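Local coordinates for protein cytochrome c' (PDB 3VRC) that binds a covalently attached heme c and probably serves in electron transport in a thermophilic purple photosynthetic bacterium, at residues Val39-Asn44 / Leu98-Thr104. Numbering follows the deposited sequence. Where two conformers were deposited one is given.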
loop_
_atom_site.group_PDB
_atom_site.type_symbol
_atom_site.label_atom_id
_atom_site.label_comp_id
_atom_site.label_asym_id
_atom_site.label_seq_id
_atom_site.Cartn_x
_atom_site.Cartn_y
_atom_site.Cartn_z
ATOM N N VAL B 39 10.633 -9.698 6.024
ATOM C CA VAL B 39 9.997 -8.943 7.097
ATOM C C VAL B 39 10.271 -7.463 6.990
ATOM O O VAL B 39 9.371 -6.656 7.216
ATOM C CB VAL B 39 10.379 -9.557 8.461
ATOM C CG1 VAL B 39 9.864 -8.706 9.590
ATOM C CG2 VAL B 39 9.836 -10.974 8.545
ATOM N N ARG B 40 11.490 -7.078 6.656
ATOM C CA ARG B 40 11.819 -5.665 6.382
ATOM C C ARG B 40 10.882 -5.099 5.338
ATOM O O ARG B 40 10.289 -4.035 5.512
ATOM C CB ARG B 40 13.270 -5.537 5.854
ATOM C CG ARG B 40 14.318 -5.592 6.946
ATOM C CD ARG B 40 15.734 -5.426 6.322
ATOM N NE ARG B 40 16.768 -5.506 7.357
ATOM C CZ ARG B 40 17.413 -6.608 7.745
ATOM N NH1 ARG B 40 17.253 -7.776 7.099
ATOM N NH2 ARG B 40 18.293 -6.521 8.729
ATOM N N ALA B 41 10.757 -5.777 4.208
ATOM C CA ALA B 41 9.944 -5.246 3.106
ATOM C C ALA B 41 8.475 -5.105 3.566
ATOM O O ALA B 41 7.809 -4.117 3.259
ATOM C CB ALA B 41 10.063 -6.169 1.900
ATOM N N ALA B 42 7.959 -6.115 4.247
ATOM C CA ALA B 42 6.570 -6.103 4.712
ATOM C C ALA B 42 6.348 -5.007 5.737
ATOM O O ALA B 42 5.339 -4.284 5.683
ATOM C CB ALA B 42 6.220 -7.443 5.272
ATOM N N ALA B 43 7.251 -4.895 6.709
ATOM C CA ALA B 43 7.138 -3.856 7.733
ATOM C C ALA B 43 7.210 -2.470 7.114
ATOM O O ALA B 43 6.525 -1.551 7.555
ATOM C CB ALA B 43 8.238 -4.017 8.763
ATOM N N ASN B 44 8.052 -2.310 6.070
ATOM C CA ASN B 44 8.143 -0.988 5.417
ATOM C C ASN B 44 6.794 -0.623 4.766
ATOM O O ASN B 44 6.462 0.574 4.765
ATOM C CB ASN B 44 9.252 -0.998 4.379
ATOM C CG ASN B 44 10.629 -1.001 5.008
ATOM O OD1 ASN B 44 10.782 -0.826 6.216
ATOM N ND2 ASN B 44 11.619 -1.186 4.162
ATOM N N LEU B 98 7.705 -0.888 14.185
ATOM C CA LEU B 98 7.835 -2.187 13.550
ATOM C C LEU B 98 8.855 -2.171 12.422
ATOM O O LEU B 98 9.672 -3.089 12.305
ATOM C CB LEU B 98 6.449 -2.609 13.075
ATOM C CG LEU B 98 6.393 -3.908 12.255
ATOM C CD1 LEU B 98 6.976 -5.083 13.029
ATOM C CD2 LEU B 98 4.950 -4.139 11.792
ATOM N N ALA B 99 8.840 -1.146 11.568
ATOM C CA ALA B 99 9.846 -1.055 10.521
ATOM C C ALA B 99 11.260 -0.898 11.124
ATOM O O ALA B 99 12.211 -1.483 10.609
ATOM C CB ALA B 99 9.523 0.144 9.582
ATOM N N ALA B 100 11.388 -0.117 12.198
ATOM C CA ALA B 100 12.700 -0.009 12.839
ATOM C C ALA B 100 13.132 -1.351 13.445
ATOM O O ALA B 100 14.310 -1.753 13.264
ATOM C CB ALA B 100 12.654 1.082 13.906
ATOM N N ALA B 101 12.240 -2.103 14.083
ATOM C CA ALA B 101 12.573 -3.413 14.619
ATOM C C ALA B 101 12.970 -4.343 13.490
ATOM O O ALA B 101 13.965 -5.090 13.599
ATOM C CB ALA B 101 11.427 -3.985 15.413
ATOM N N ALA B 102 12.246 -4.325 12.379
ATOM C CA ALA B 102 12.556 -5.221 11.283
ATOM C C ALA B 102 13.912 -4.891 10.684
ATOM O O ALA B 102 14.654 -5.805 10.269
ATOM C CB ALA B 102 11.490 -5.118 10.203
ATOM N N ALA B 103 14.305 -3.626 10.653
ATOM C CA ALA B 103 15.599 -3.221 10.131
ATOM C C ALA B 103 16.739 -3.889 10.914
ATOM O O ALA B 103 17.835 -4.088 10.387
ATOM C CB ALA B 103 15.725 -1.704 10.159
ATOM N N THR B 104 16.522 -4.205 12.196
ATOM C CA THR B 104 17.596 -4.810 13.021
ATOM C C THR B 104 17.769 -6.280 12.644
ATOM O O THR B 104 18.789 -6.874 13.023
ATOM C CB THR B 104 17.235 -4.769 14.521
ATOM O OG1 THR B 104 16.242 -5.698 14.894
ATOM C CG2 THR B 104 16.914 -3.409 15.073
HETATM O O HOH W 1 20.700 -7.460 10.189
HETATM O O HOH W 2 12.428 -2.490 7.890
HETATM O O HOH W 3 12.834 -1.399 7.904
#
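With CG beside the backbone N (chi1 -80°) and the chain extended from there to NE, Arg40, in the conformer described here, one of two, reaches across to the C-terminal turn of the helix that carries Ala102 and Ala103. Its CG passes 3.3 Å from Ala102 O, and the same oxygen lies over one face of the guanidinium, offset toward its rim. NH2 of this conformer donates to Ala103 O at 3.0 Å, a bent bond (N-H...O angle 150°) that arrives above the carbonyl plane. Two carbonyls at this helix end thus face a cationic group, which probably suits the negative end of the helix dipole. A weak water bridge links NH2 to Thr104 O, while Thr104 OG1 turns back to Ala101 O at 2.7 Å in the carbonyl plane; a cadmium ion also lies near Arg40. Helices 36-50 and 81-103 belong to the four-helix bundle of cytochrome c'; the axes of segments 39-44 and 98-103 approach to 8.4 Å and run nearly antiparallel (167°). Small residues permit this spacing: Ala43 CB meets Ala102 CB at 3.7 Å and rests on the CA of Ala99. Toward the bundle interior, Leu98, with CG anti to its N, places that carbon against Ala43 CB, and Val39 CG1 touches Ala102 CB at 4.0 Å. Both larger side chains continue into helices 5-31 and 107-128, Leu98 on Ile26 and Val117, Val39 on Asn29 and Val110, with the heme about 7 Å from the Leu98 side chain. On the outer side, Asn44 OD1 lies 3.7 Å from Ala99 CB and is tied to Ala99 O through one bridging water, modelled at two alternative positions too close to be filled together.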